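Long-range contacts in cysteine synthase 3 (Entamoeba histolytica, PDB 6KR5), which catalyses the pyridoxal-phosphate-dependent formation of L-cysteine from O-acetylserine and sulfide: residues K47-N52 with V303-D308; E19-T24 with V57-G62. All blocks are in the same frame, centred on the assembly; numbering follows the deposited sequence. Where two conformers were deposited one is given.

Both contacts are buried, and both reach the cofactor and the second subunit, but they use different elements and different chemistry. Contact 1 lies nearer the centre of the chain and joins two parallel strands of the mixed sheet through backbone hydrogen bonds, with aliphatic side chains on its faces. Contact 2 sets a glycine-containing loop against the N-terminal part of helix 58-72, mainly through the side chains of Ile21 and Arg60. The two centres are about 10 Å apart and are joined by polar side chains: Glu49 OE2 probably bonds to Thr24 OG1, and Asn52 OD1 to Gly22 N. Contact 1 brings Pro307 and Asp308 to PLP, whereas contact 2 brings Lys58.

Contact 1 of 2, residues K47-N52 with V303-D308; sequences KLECFN and VIILPD. With PLP (pyridoxal-5'-phosphate), chain D.
Two neighbouring parallel strands of the mixed sheet, 43-48 and 301-306, end together here, and the second runs on into the PLP pocket, as expected of a fold type II enzyme. Lys47, paired with Ile305, bonds to the residues on either side of it: its N donates to Ile304 O (2.8 Å, N-H...O 171°) and its O accepts from Leu306 N (2.9 Å), the parallel pattern. A third bond, Glu49 N to Leu306 O at 3.1 Å, is more bent (144°), as the chain turns into the 3-10 segment 49-51. A water accepts from Cys50 N and is a second donor to Leu306 O. Asn52 ND2 grips Glu49 O and, from above the carboxylate plane, Glu49 OE1 at 2.9 Å; that carboxylate also meets Thr24 and Arg60. Branched Leu48 and Leu306 fill one buried face side by side, Leu48 CD2 and Leu306 CD1 pressed to a tight 3.4 Å. On the other, Ile305 CD1 rests 4.0 Å from Lys47 CB; the lysine methylenes are the apolar part, while CG anti to the backbone N and a turn at the last torsion carry NZ to Glu175 and Thr24. Cys50 is disulfide-bonded to Cys309. At the cofactor, the rigid Pro307 ring places CB 3.2 Å from PLP N1, while Asp308, CG in the crowded position (chi1 72°), has OD2 hydrogen-bonded to Tyr313 OH and Asn88 ND2 and 3.2 Å from PLP C2A.

Contact 2 of 2, residues E19-T24 with V57-G62; sequences ETIGGT and VKDRVG. With PLP (pyridoxal-5'-phosphate), chain D.
Val57 opens the segment, its O accepting from Arg60 N and its methyl CG1 lying 4.2 Å from PLP C4. Lys58 follows, its chain bent at chi2 and chi4 so that NZ meets PLP C4A at 1.3 Å, consistent with the internal aldimine; the primary amine is what forms it, and the long chain lets it reach C4A. Asp59 turns its CB toward Ile21 CG2, and its carbonyl O is 3.6 Å from Ile21 CD1, while OD2 is held by Met54 N. Arg60 carries most of the contact. Arg60 CG is 3.9 Å from Ile21 CG2, the two side chains sliding past each other in opposite directions. Beyond it the chain is extended up to NE and sets the guanidinium against the loop. Gly22, with a positive phi of 80° and no side chain, lays its CA over one face of that group, 3.6 Å from Arg60 NH1. At the edge, Thr24 OG1, hydrogen-bonded to Glu49 OE2, lies in plane, 3.3 Å from Arg60 NH2. NE pairs with Glu49 and NH2 with Glu175, which would offset the buried charge. Loop 19-24 thus packs against Asp59 and Arg60, just after a PLP-bound lysine leading into a helix, typical of the fold type II active site.

Contact 1 of 2, residues K47-N52 with V303-D308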
ATOM      1  N   LYS B  47       4.522   4.852 -12.990  1.00 19.69           N
ATOM      2  CA  LYS B  47       5.125   3.715 -12.304  1.00 19.24           C
ATOM      3  C   LYS B  47       4.823   3.848 -10.819  1.00 20.20           C
ATOM      4  O   LYS B  47       5.229   4.826 -10.188  1.00 20.03           O
ATOM      5  CB  LYS B  47       6.632   3.652 -12.545  1.00 20.70           C
ATOM      6  CG  LYS B  47       7.244   2.375 -11.974  1.00 23.13           C
ATOM      7  CD  LYS B  47       8.581   2.045 -12.585  1.00 23.36           C
ATOM      8  CE  LYS B  47       9.139   0.747 -12.005  1.00 23.83           C
ATOM      9  NZ  LYS B  47       8.375  -0.498 -12.339  1.00 21.40           N
ATOM     10  N   LEU B  48       4.095   2.874 -10.270  1.00 20.73           N
ATOM     11  CA  LEU B  48       3.472   3.019  -8.952  1.00 20.11           C
ATOM     12  C   LEU B  48       4.361   2.400  -7.879  1.00 19.07           C
ATOM     13  O   LEU B  48       4.211   1.227  -7.519  1.00 19.50           O
ATOM     14  CB  LEU B  48       2.085   2.396  -8.964  1.00 20.44           C
ATOM     15  CG  LEU B  48       1.246   2.935 -10.111  1.00 20.49           C
ATOM     16  CD1 LEU B  48      -0.130   2.306 -10.045  1.00 20.43           C
ATOM     17  CD2 LEU B  48       1.125   4.419 -10.002  1.00 20.64           C
ATOM     18  N   GLU B  49       5.257   3.222  -7.322  1.00 19.05           N
ATOM     19  CA  GLU B  49       6.130   2.734  -6.264  1.00 18.59           C
ATOM     20  C   GLU B  49       5.373   2.514  -4.963  1.00 19.04           C
ATOM     21  O   GLU B  49       5.930   1.944  -4.017  1.00 19.77           O
ATOM     22  CB  GLU B  49       7.308   3.694  -6.092  1.00 18.66           C
ATOM     23  CG  GLU B  49       8.211   3.682  -7.328  1.00 18.68           C
ATOM     24  CD  GLU B  49       8.851   2.314  -7.536  1.00 19.75           C
ATOM     25  OE1 GLU B  49       9.514   1.854  -6.582  1.00 20.24           O
ATOM     26  OE2 GLU B  49       8.702   1.714  -8.629  1.00 20.20           O
ATOM     27  N   CYS B  50       4.108   2.918  -4.902  1.00 20.12           N
ATOM     28  CA  CYS B  50       3.270   2.561  -3.771  0.66 20.36           C
ATOM     29  C   CYS B  50       3.045   1.057  -3.665  1.00 19.88           C
ATOM     30  O   CYS B  50       2.598   0.580  -2.612  1.00 19.70           O
ATOM     31  CB  CYS B  50       1.936   3.279  -3.901  0.66 20.78           C
ATOM     32  SG  CYS B  50       0.835   2.963  -2.545  0.66 28.02           S
ATOM     33  N   PHE B  51       3.346   0.295  -4.721  1.00 19.68           N
ATOM     34  CA  PHE B  51       3.158  -1.149  -4.675  1.00 21.46           C
ATOM     35  C   PHE B  51       4.273  -1.878  -3.932  1.00 21.50           C
ATOM     36  O   PHE B  51       4.162  -3.090  -3.724  1.00 22.74           O
ATOM     37  CB  PHE B  51       3.008  -1.706  -6.092  1.00 19.07           C
ATOM     38  CG  PHE B  51       1.595  -1.659  -6.603  1.00 20.54           C
ATOM     39  CD1 PHE B  51       1.037  -0.464  -6.988  1.00 20.94           C
ATOM     40  CD2 PHE B  51       0.843  -2.813  -6.705  1.00 25.73           C
ATOM     41  CE1 PHE B  51      -0.268  -0.418  -7.464  1.00 22.66           C
ATOM     42  CE2 PHE B  51      -0.458  -2.766  -7.173  1.00 23.32           C
ATOM     43  CZ  PHE B  51      -1.000  -1.570  -7.555  1.00 24.39           C
ATOM     44  N   ASN B  52       5.340  -1.188  -3.526  1.00 18.76           N
ATOM     45  CA  ASN B  52       6.311  -1.808  -2.637  1.00 19.13           C
ATOM     46  C   ASN B  52       5.646  -2.180  -1.309  1.00 19.58           C
ATOM     47  O   ASN B  52       4.622  -1.594  -0.931  1.00 20.39           O
ATOM     48  CB  ASN B  52       7.482  -0.856  -2.416  1.00 18.01           C
ATOM     49  CG  ASN B  52       8.415  -0.813  -3.611  1.00 19.36           C
ATOM     50  OD1 ASN B  52       9.097  -1.793  -3.907  1.00 22.79           O
ATOM     51  ND2 ASN B  52       8.431   0.312  -4.320  1.00 20.46           N
ATOM     52  N   VAL B 303       7.195   8.135 -19.187  1.00 21.68           N
ATOM     53  CA  VAL B 303       7.080   7.341 -17.963  1.00 20.08           C
ATOM     54  C   VAL B 303       7.328   8.255 -16.772  1.00 18.05           C
ATOM     55  O   VAL B 303       8.339   8.961 -16.727  1.00 20.00           O
ATOM     56  CB  VAL B 303       8.069   6.163 -17.948  1.00 18.43           C
ATOM     57  CG1 VAL B 303       8.048   5.460 -16.582  1.00 22.36           C
ATOM     58  CG2 VAL B 303       7.739   5.176 -19.060  1.00 22.96           C
ATOM     59  N   ILE B 304       6.427   8.212 -15.795  1.00 19.77           N
ATOM     60  CA  ILE B 304       6.464   9.111 -14.647  1.00 20.04           C
ATOM     61  C   ILE B 304       6.550   8.258 -13.389  1.00 19.29           C
ATOM     62  O   ILE B 304       5.684   7.409 -13.157  1.00 19.58           O
ATOM     63  CB  ILE B 304       5.220  10.012 -14.606  1.00 18.54           C
ATOM     64  CG1 ILE B 304       4.992  10.685 -15.966  1.00 19.57           C
ATOM     65  CG2 ILE B 304       5.340  11.070 -13.519  1.00 20.19           C
ATOM     66  CD1 ILE B 304       3.736  11.524 -15.979  1.00 24.55           C
ATOM     67  N   ILE B 305       7.569   8.499 -12.569  1.00 17.71           N
ATOM     68  CA  ILE B 305       7.688   7.811 -11.285  1.00 18.40           C
ATOM     69  C   ILE B 305       6.705   8.428 -10.301  1.00 20.08           C
ATOM     70  O   ILE B 305       6.681   9.651 -10.123  1.00 19.34           O
ATOM     71  CB  ILE B 305       9.121   7.918 -10.739  1.00 18.93           C
ATOM     72  CG1 ILE B 305      10.136   7.373 -11.738  1.00 21.03           C
ATOM     73  CG2 ILE B 305       9.232   7.176  -9.404  1.00 19.17           C
ATOM     74  CD1 ILE B 305       9.902   5.906 -12.089  1.00 21.45           C
ATOM     75  N   LEU B 306       5.905   7.580  -9.639  1.00 19.68           N
ATOM     76  CA  LEU B 306       5.037   8.025  -8.545  1.00 16.61           C
ATOM     77  C   LEU B 306       5.600   7.460  -7.245  1.00 18.48           C
ATOM     78  O   LEU B 306       5.408   6.269  -6.960  1.00 18.95           O
ATOM     79  CB  LEU B 306       3.589   7.566  -8.757  1.00 17.10           C
ATOM     80  CG  LEU B 306       2.941   7.916 -10.108  1.00 18.03           C
ATOM     81  CD1 LEU B 306       1.420   7.803  -9.991  1.00 20.16           C
ATOM     82  CD2 LEU B 306       3.325   9.283 -10.570  1.00 20.56           C
ATOM     83  N   PRO B 307       6.313   8.255  -6.437  1.00 17.69           N
ATOM     84  CA  PRO B 307       7.105   7.661  -5.336  1.00 17.63           C
ATOM     85  C   PRO B 307       6.321   7.029  -4.190  1.00 18.36           C
ATOM     86  O   PRO B 307       6.882   6.142  -3.521  1.00 19.72           O
ATOM     87  CB  PRO B 307       7.939   8.852  -4.834  1.00 17.71           C
ATOM     88  CG  PRO B 307       8.104   9.727  -6.051  1.00 16.56           C
ATOM     89  CD  PRO B 307       6.755   9.632  -6.742  1.00 17.76           C
ATOM     90  N   ASP B 308       5.097   7.464  -3.885  1.00 18.06           N
ATOM     91  CA  ASP B 308       4.368   6.862  -2.761  1.00 19.32           C
ATOM     92  C   ASP B 308       2.877   7.171  -2.894  1.00 18.81           C
ATOM     93  O   ASP B 308       2.426   7.738  -3.897  1.00 19.43           O
ATOM     94  CB  ASP B 308       4.943   7.292  -1.395  1.00 20.84           C
ATOM     95  CG  ASP B 308       4.646   8.747  -1.014  1.00 19.27           C
ATOM     96  OD1 ASP B 308       4.051   9.509  -1.812  1.00 19.70           O
ATOM     97  OD2 ASP B 308       5.044   9.136   0.118  1.00 18.66           O
TER
HETATM   98  N1  PLP D 401       8.825  11.517  -3.211  1.00 18.00           N
HETATM   99  C2  PLP D 401       8.826  10.747  -2.080  1.00 18.83           C
HETATM  100  C2A PLP D 401       7.541  10.583  -1.330  1.00 19.55           C
HETATM  101  C3  PLP D 401       9.997  10.140  -1.660  1.00 19.99           C
HETATM  102  O3  PLP D 401       9.976   9.380  -0.525  1.00 21.62           O
HETATM  103  C4  PLP D 401      11.166  10.309  -2.389  1.00 17.41           C
HETATM  104  C4A PLP D 401      12.458   9.754  -1.905  1.00 25.85           C
HETATM  105  O4A PLP D 401      12.505   9.139  -0.833  1.00 25.38           O
HETATM  106  C5  PLP D 401      11.150  11.092  -3.542  1.00 18.77           C
HETATM  107  C6  PLP D 401       9.976  11.691  -3.936  1.00 19.71           C
HETATM  108  C5A PLP D 401      12.395  11.359  -4.359  1.00 19.70           C
HETATM  109  O4P PLP D 401      13.058  10.211  -4.812  1.00 17.81           O
HETATM  110  P   PLP D 401      14.657  10.288  -4.876  1.00 18.62           P
HETATM  111  O1P PLP D 401      15.031  11.551  -5.632  1.00 18.11           O
HETATM  112  O2P PLP D 401      15.160  10.358  -3.463  1.00 19.28           O
HETATM  113  O3P PLP D 401      15.112   9.061  -5.580  1.00 17.87           O
HETATM  114  O   HOH W   1       2.807   5.020  -6.414  1.00 24.94           O

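Contact 2 of 2, residues E19-T24 with V57-G62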
ATOM      1  N   GLU B  19      11.831  -9.849  -0.614  1.00 18.69           N
ATOM      2  CA  GLU B  19      11.775 -10.369  -1.974  1.00 20.28           C
ATOM      3  C   GLU B  19      10.588  -9.840  -2.763  1.00 19.81           C
ATOM      4  O   GLU B  19      10.541 -10.050  -3.979  1.00 22.78           O
ATOM      5  CB  GLU B  19      11.742 -11.896  -1.958  1.00 21.31           C
ATOM      6  CG  GLU B  19      13.030 -12.483  -1.393  1.00 22.46           C
ATOM      7  CD  GLU B  19      13.230 -13.951  -1.723  1.00 25.91           C
ATOM      8  OE1 GLU B  19      12.247 -14.656  -2.018  1.00 23.48           O
ATOM      9  OE2 GLU B  19      14.399 -14.394  -1.685  1.00 29.98           O
ATOM     10  N   THR B  20       9.627  -9.182  -2.111  1.00 19.47           N
ATOM     11  CA  THR B  20       8.522  -8.549  -2.828  1.00 19.62           C
ATOM     12  C   THR B  20       8.819  -7.112  -3.230  1.00 20.50           C
ATOM     13  O   THR B  20       7.978  -6.488  -3.882  1.00 20.06           O
ATOM     14  CB  THR B  20       7.220  -8.550  -2.009  1.00 19.73           C
ATOM     15  OG1 THR B  20       7.313  -7.620  -0.924  1.00 19.25           O
ATOM     16  CG2 THR B  20       6.880  -9.935  -1.479  1.00 20.06           C
ATOM     17  N   ILE B  21       9.983  -6.578  -2.862  1.00 19.22           N
ATOM     18  CA  ILE B  21      10.310  -5.204  -3.205  1.00 16.89           C
ATOM     19  C   ILE B  21      10.516  -5.080  -4.706  1.00 21.45           C
ATOM     20  O   ILE B  21      11.126  -5.953  -5.345  1.00 22.72           O
ATOM     21  CB  ILE B  21      11.566  -4.756  -2.442  1.00 18.73           C
ATOM     22  CG1 ILE B  21      11.262  -4.664  -0.959  1.00 18.52           C
ATOM     23  CG2 ILE B  21      12.094  -3.410  -2.965  1.00 22.04           C
ATOM     24  CD1 ILE B  21      12.509  -4.372  -0.127  1.00 21.07           C
ATOM     25  N   GLY B  22      10.028  -3.977  -5.268  1.00 19.05           N
ATOM     26  CA  GLY B  22      10.170  -3.726  -6.686  1.00 21.34           C
ATOM     27  C   GLY B  22       9.162  -4.474  -7.547  1.00 19.69           C
ATOM     28  O   GLY B  22       8.085  -4.913  -7.105  1.00 22.71           O
ATOM     29  N   GLY B  23       9.527  -4.597  -8.819  1.00 20.49           N
ATOM     30  CA  GLY B  23       8.595  -5.139  -9.803  1.00 21.13           C
ATOM     31  C   GLY B  23       7.246  -4.459  -9.775  1.00 23.99           C
ATOM     32  O   GLY B  23       6.209  -5.132  -9.824  1.00 23.50           O
ATOM     33  N   THR B  24       7.238  -3.130  -9.678  1.00 19.89           N
ATOM     34  CA  THR B  24       6.001  -2.372  -9.498  1.00 18.70           C
ATOM     35  C   THR B  24       5.283  -2.125 -10.822  1.00 19.91           C
ATOM     36  O   THR B  24       5.898  -2.142 -11.889  1.00 19.80           O
ATOM     37  CB  THR B  24       6.309  -1.036  -8.833  1.00 18.53           C
ATOM     38  OG1 THR B  24       7.251  -0.319  -9.630  1.00 18.92           O
ATOM     39  CG2 THR B  24       6.879  -1.255  -7.425  1.00 20.09           C
ATOM     40  N   VAL B  57       9.032   4.216  -2.875  1.00 17.75           N
ATOM     41  CA  VAL B  57      10.272   3.921  -3.582  1.00 16.38           C
ATOM     42  C   VAL B  57      11.416   3.652  -2.616  1.00 20.21           C
ATOM     43  O   VAL B  57      12.372   2.943  -2.957  1.00 21.04           O
ATOM     44  CB  VAL B  57      10.573   5.098  -4.530  1.00 18.36           C
ATOM     45  CG1 VAL B  57      10.832   6.364  -3.743  1.00 19.60           C
ATOM     46  CG2 VAL B  57      11.727   4.772  -5.453  1.00 18.65           C
ATOM     47  N   LYS B  58      11.344   4.197  -1.398  1.00 18.26           N
ATOM     48  CA  LYS B  58      12.441   4.011  -0.453  1.00 17.02           C
ATOM     49  C   LYS B  58      12.564   2.579   0.051  1.00 19.37           C
ATOM     50  O   LYS B  58      13.592   2.247   0.652  1.00 19.32           O
ATOM     51  CB  LYS B  58      12.297   4.968   0.727  1.00 19.30           C
ATOM     52  CG  LYS B  58      12.360   6.435   0.324  1.00 18.93           C
ATOM     53  CD  LYS B  58      13.579   6.757  -0.533  1.00 20.01           C
ATOM     54  CE  LYS B  58      13.842   8.247  -0.524  1.00 22.37           C
ATOM     55  NZ  LYS B  58      13.320   8.827  -1.791  1.00 40.20           N
ATOM     56  N   ASP B  59      11.568   1.721  -0.178  1.00 18.59           N
ATOM     57  CA  ASP B  59      11.779   0.296   0.072  1.00 20.42           C
ATOM     58  C   ASP B  59      13.001  -0.198  -0.686  1.00 18.18           C
ATOM     59  O   ASP B  59      13.806  -0.978  -0.161  1.00 18.74           O
ATOM     60  CB  ASP B  59      10.563  -0.522  -0.372  1.00 19.50           C
ATOM     61  CG  ASP B  59       9.396  -0.450   0.587  1.00 21.72           C
ATOM     62  OD1 ASP B  59       9.208   0.583   1.253  1.00 25.98           O
ATOM     63  OD2 ASP B  59       8.648  -1.451   0.644  1.00 19.25           O
ATOM     64  N   ARG B  60      13.144   0.240  -1.942  1.00 19.63           N
ATOM     65  CA  ARG B  60      14.279  -0.192  -2.746  1.00 18.69           C
ATOM     66  C   ARG B  60      15.578   0.346  -2.185  1.00 17.49           C
ATOM     67  O   ARG B  60      16.600  -0.357  -2.176  1.00 19.38           O
ATOM     68  CB  ARG B  60      14.130   0.295  -4.183  1.00 18.66           C
ATOM     69  CG  ARG B  60      12.890  -0.164  -4.921  1.00 17.00           C
ATOM     70  CD  ARG B  60      12.930   0.479  -6.293  1.00 18.77           C
ATOM     71  NE  ARG B  60      11.722   0.295  -7.083  1.00 18.73           N
ATOM     72  CZ  ARG B  60      11.559  -0.641  -8.012  1.00 18.82           C
ATOM     73  NH1 ARG B  60      12.508  -1.539  -8.259  1.00 20.38           N
ATOM     74  NH2 ARG B  60      10.438  -0.673  -8.712  1.00 20.30           N
ATOM     75  N   VAL B  61      15.544   1.599  -1.730  1.00 16.84           N
ATOM     76  CA  VAL B  61      16.739   2.310  -1.296  1.00 15.74           C
ATOM     77  C   VAL B  61      17.224   1.760   0.035  1.00 18.22           C
ATOM     78  O   VAL B  61      18.412   1.463   0.204  1.00 18.50           O
ATOM     79  CB  VAL B  61      16.452   3.818  -1.207  1.00 18.59           C
ATOM     80  CG1 VAL B  61      17.633   4.564  -0.566  1.00 18.73           C
ATOM     81  CG2 VAL B  61      16.089   4.382  -2.593  1.00 20.09           C
ATOM     82  N   GLY B  62      16.318   1.638   1.007  1.00 19.06           N
ATOM     83  CA  GLY B  62      16.721   1.097   2.296  1.00 19.19           C
ATOM     84  C   GLY B  62      17.226  -0.324   2.172  1.00 19.17           C
ATOM     85  O   GLY B  62      18.226  -0.701   2.799  1.00 20.05           O
TER
HETATM   86  N1  PLP D 401       8.825  11.517  -3.211  1.00 18.00           N
HETATM   87  C2  PLP D 401       8.826  10.747  -2.080  1.00 18.83           C
HETATM   88  C2A PLP D 401       7.541  10.583  -1.330  1.00 19.55           C
HETATM   89  C3  PLP D 401       9.997  10.140  -1.660  1.00 19.99           C
HETATM   90  O3  PLP D 401       9.976   9.380  -0.525  1.00 21.62           O
HETATM   91  C4  PLP D 401      11.166  10.309  -2.389  1.00 17.41           C
HETATM   92  C4A PLP D 401      12.458   9.754  -1.905  1.00 25.85           C
HETATM   93  O4A PLP D 401      12.505   9.139  -0.833  1.00 25.38           O
HETATM   94  C5  PLP D 401      11.150  11.092  -3.542  1.00 18.77           C
HETATM   95  C6  PLP D 401       9.976  11.691  -3.936  1.00 19.71           C
HETATM   96  C5A PLP D 401      12.395  11.359  -4.359  1.00 19.70           C
HETATM   97  O4P PLP D 401      13.058  10.211  -4.812  1.00 17.81           O
HETATM   98  P   PLP D 401      14.657  10.288  -4.876  1.00 18.62           P
HETATM   99  O1P PLP D 401      15.031  11.551  -5.632  1.00 18.11           O
HETATM  100  O2P PLP D 401      15.160  10.358  -3.463  1.00 19.28           O
HETATM  101  O3P PLP D 401      15.112   9.061  -5.580  1.00 17.87           O